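Long-range contact in glycosyltransferase Gtf1 (Streptococcus pneumoniae, PDB 4PQG), which is a glycosyltransferase of the GT-B type, with two Rossmann-like domains facing each other across a cleft that holds UDP: residues 27-31 with 416-420. Residues are numbered along the deposited sequence.
With UDP (uridine-5'-diphosphate), chain C.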
loop_
_atom_site.group_PDB
_atom_site.type_symbol
_atom_site.label_atom_id
_atom_site.label_comp_id
_atom_site.label_asym_id
_atom_site.label_seq_id
_atom_site.Cartn_x
_atom_site.Cartn_y
_atom_site.Cartn_z
ATOM N N TYR A 27 0.112 -0.238 4.128
ATOM C CA TYR A 27 0.485 0.253 5.462
ATOM C C TYR A 27 -0.239 -0.520 6.579
ATOM O O TYR A 27 0.363 -0.813 7.627
ATOM C CB TYR A 27 0.303 1.774 5.573
ATOM C CG TYR A 27 1.443 2.491 4.897
ATOM C CD1 TYR A 27 2.628 2.728 5.581
ATOM C CD2 TYR A 27 1.362 2.874 3.552
ATOM C CE1 TYR A 27 3.693 3.353 4.959
ATOM C CE2 TYR A 27 2.425 3.504 2.918
ATOM C CZ TYR A 27 3.587 3.727 3.631
ATOM O OH TYR A 27 4.646 4.341 3.047
ATOM N N ALA A 28 -1.514 -0.841 6.356
ATOM C CA ALA A 28 -2.266 -1.686 7.286
ATOM C C ALA A 28 -1.577 -3.035 7.499
ATOM O O ALA A 28 -1.552 -3.567 8.620
ATOM C CB ALA A 28 -3.688 -1.914 6.792
ATOM N N GLN A 29 -1.053 -3.603 6.418
ATOM C CA GLN A 29 -0.312 -4.856 6.510
ATOM C C GLN A 29 0.950 -4.661 7.343
ATOM O O GLN A 29 1.320 -5.528 8.138
ATOM C CB GLN A 29 0.076 -5.371 5.127
ATOM C CG GLN A 29 -1.041 -5.981 4.301
ATOM C CD GLN A 29 -0.486 -6.888 3.207
ATOM O OE1 GLN A 29 0.428 -6.505 2.474
ATOM N NE2 GLN A 29 -1.004 -8.109 3.128
ATOM N N ALA A 30 1.617 -3.527 7.148
ATOM C CA ALA A 30 2.800 -3.207 7.918
ATOM C C ALA A 30 2.440 -3.012 9.394
ATOM O O ALA A 30 3.160 -3.499 10.270
ATOM C CB ALA A 30 3.509 -1.987 7.360
ATOM N N TYR A 31 1.330 -2.325 9.680
ATOM C CA TYR A 31 0.866 -2.249 11.069
ATOM C C TYR A 31 0.669 -3.656 11.654
ATOM O O TYR A 31 1.179 -3.953 12.734
ATOM C CB TYR A 31 -0.420 -1.435 11.199
ATOM C CG TYR A 31 -0.203 0.064 11.321
ATOM C CD1 TYR A 31 0.201 0.639 12.535
ATOM C CD2 TYR A 31 -0.428 0.907 10.233
ATOM C CE1 TYR A 31 0.371 2.019 12.656
ATOM C CE2 TYR A 31 -0.240 2.282 10.331
ATOM C CZ TYR A 31 0.160 2.836 11.547
ATOM O OH TYR A 31 0.332 4.207 11.646
ATOM N N LEU A 416 -5.786 5.663 8.040
ATOM C CA LEU A 416 -4.624 5.589 8.886
ATOM C C LEU A 416 -4.011 6.960 9.201
ATOM O O LEU A 416 -3.552 7.164 10.317
ATOM C CB LEU A 416 -3.578 4.649 8.269
ATOM C CG LEU A 416 -3.932 3.146 8.359
ATOM C CD1 LEU A 416 -3.025 2.285 7.473
ATOM C CD2 LEU A 416 -3.968 2.616 9.790
ATOM N N THR A 417 -3.993 7.884 8.235
ATOM C CA THR A 417 -3.475 9.245 8.508
ATOM C C THR A 417 -4.356 10.045 9.492
ATOM O O THR A 417 -3.864 10.973 10.139
ATOM C CB THR A 417 -3.274 10.098 7.246
ATOM O OG1 THR A 417 -4.543 10.302 6.601
ATOM C CG2 THR A 417 -2.256 9.431 6.292
ATOM N N LEU A 418 -5.636 9.689 9.596
ATOM C CA LEU A 418 -6.514 10.320 10.587
ATOM C C LEU A 418 -6.125 9.869 12.005
ATOM O O LEU A 418 -6.018 10.680 12.919
ATOM C CB LEU A 418 -7.984 10.000 10.302
ATOM C CG LEU A 418 -8.562 10.218 8.896
ATOM C CD1 LEU A 418 -10.018 9.787 8.873
ATOM C CD2 LEU A 418 -8.405 11.666 8.442
ATOM N N MET A 419 -5.890 8.574 12.163
ATOM C CA MET A 419 -5.391 8.002 13.424
ATOM C C MET A 419 -4.011 8.554 13.771
ATOM O O MET A 419 -3.748 8.977 14.902
ATOM C CB MET A 419 -5.322 6.471 13.324
ATOM C CG MET A 419 -4.830 5.793 14.603
ATOM S SD MET A 419 -4.297 4.096 14.325
ATOM C CE MET A 419 -2.757 4.413 13.456
ATOM N N GLU A 420 -3.131 8.549 12.781
ATOM C CA GLU A 420 -1.796 9.079 12.951
ATOM C C GLU A 420 -1.856 10.552 13.339
ATOM O O GLU A 420 -1.192 10.970 14.297
ATOM C CB GLU A 420 -0.961 8.844 11.685
ATOM C CG GLU A 420 -0.587 7.368 11.480
ATOM C CD GLU A 420 -0.164 7.005 10.045
ATOM O OE1 GLU A 420 0.168 7.923 9.258
ATOM O OE2 GLU A 420 -0.184 5.787 9.717
HETATM N N1 UDP C . 1.607 7.723 3.899
HETATM C C2 UDP C . 3.001 7.904 4.026
HETATM N N3 UDP C . 3.561 8.987 3.507
HETATM C C4 UDP C . 2.857 9.923 2.855
HETATM C C5 UDP C . 1.475 9.779 2.700
HETATM C C6 UDP C . 0.865 8.646 3.251
HETATM O O2 UDP C . 3.715 7.065 4.631
HETATM O O4 UDP C . 3.464 10.918 2.397
HETATM C "C1'" UDP C . 1.009 6.532 4.521
HETATM C "C2'" UDP C . 0.264 6.961 5.783
HETATM O "O2'" UDP C . 1.100 7.043 6.955
HETATM C "C3'" UDP C . -0.832 5.923 5.951
HETATM C "C4'" UDP C . -1.057 5.398 4.535
HETATM O "O4'" UDP C . -0.006 5.932 3.714
HETATM O "O3'" UDP C . -0.388 4.848 6.787
HETATM C "C5'" UDP C . -2.391 5.848 3.943
HETATM O "O5'" UDP C . -3.432 5.141 4.594
HETATM P PA UDP C . -4.926 5.722 4.664
HETATM O O1A UDP C . -5.793 4.733 5.396
HETATM O O2A UDP C . -4.817 7.128 5.206
HETATM O O3A UDP C . -5.395 6.010 3.147
HETATM P PB UDP C . -5.603 5.018 1.896
HETATM O O1B UDP C . -6.883 5.508 1.259
HETATM O O2B UDP C . -4.358 5.204 1.044
HETATM O O3B UDP C . -5.776 3.628 2.478
#
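Across the interdomain cleft of this GT-B fold, helix 24-38 of the N-terminal Rossmann-like domain meets the start of helix 416-423 of the C-terminal one, with UDP lodged between them. The segment axes come no closer than 12.6 Å, at 52°, so long side chains do the bridging. Tyr31 (chi1 m) extends its ring across the gap: its CE2 lies 3.8 Å from Leu416 CD2 and its CZ 3.8 Å from Met419 CE. Leu416, in its m,t rotamer, spreads its methyls along helix 24-38, placing CD1 3.9 Å from Tyr27 CB and 3.6 Å from Ala28 N. Tyr27, also m, starts toward the other helix but swings its ring away, offering one face to UDP C1', while its hydroxyl is hydrogen-bonded to His392. At the N-terminus of helix 416-423, backbone amides grip the alpha phosphate: Leu416 N donates a hydrogen bond to UDP O1A (2.8 Å) and Thr417 N one to UDP O2A (3.2 Å). Glu420 (m,t) holds the ribose with both carboxylate oxygens, OE1 accepting from UDP O2' (2.6 Å) and OE2 from UDP O3' (3.1 Å). Glu420 OE2 also closes the interdomain link by accepting a short 2.5 Å hydrogen bond from Tyr31 OH.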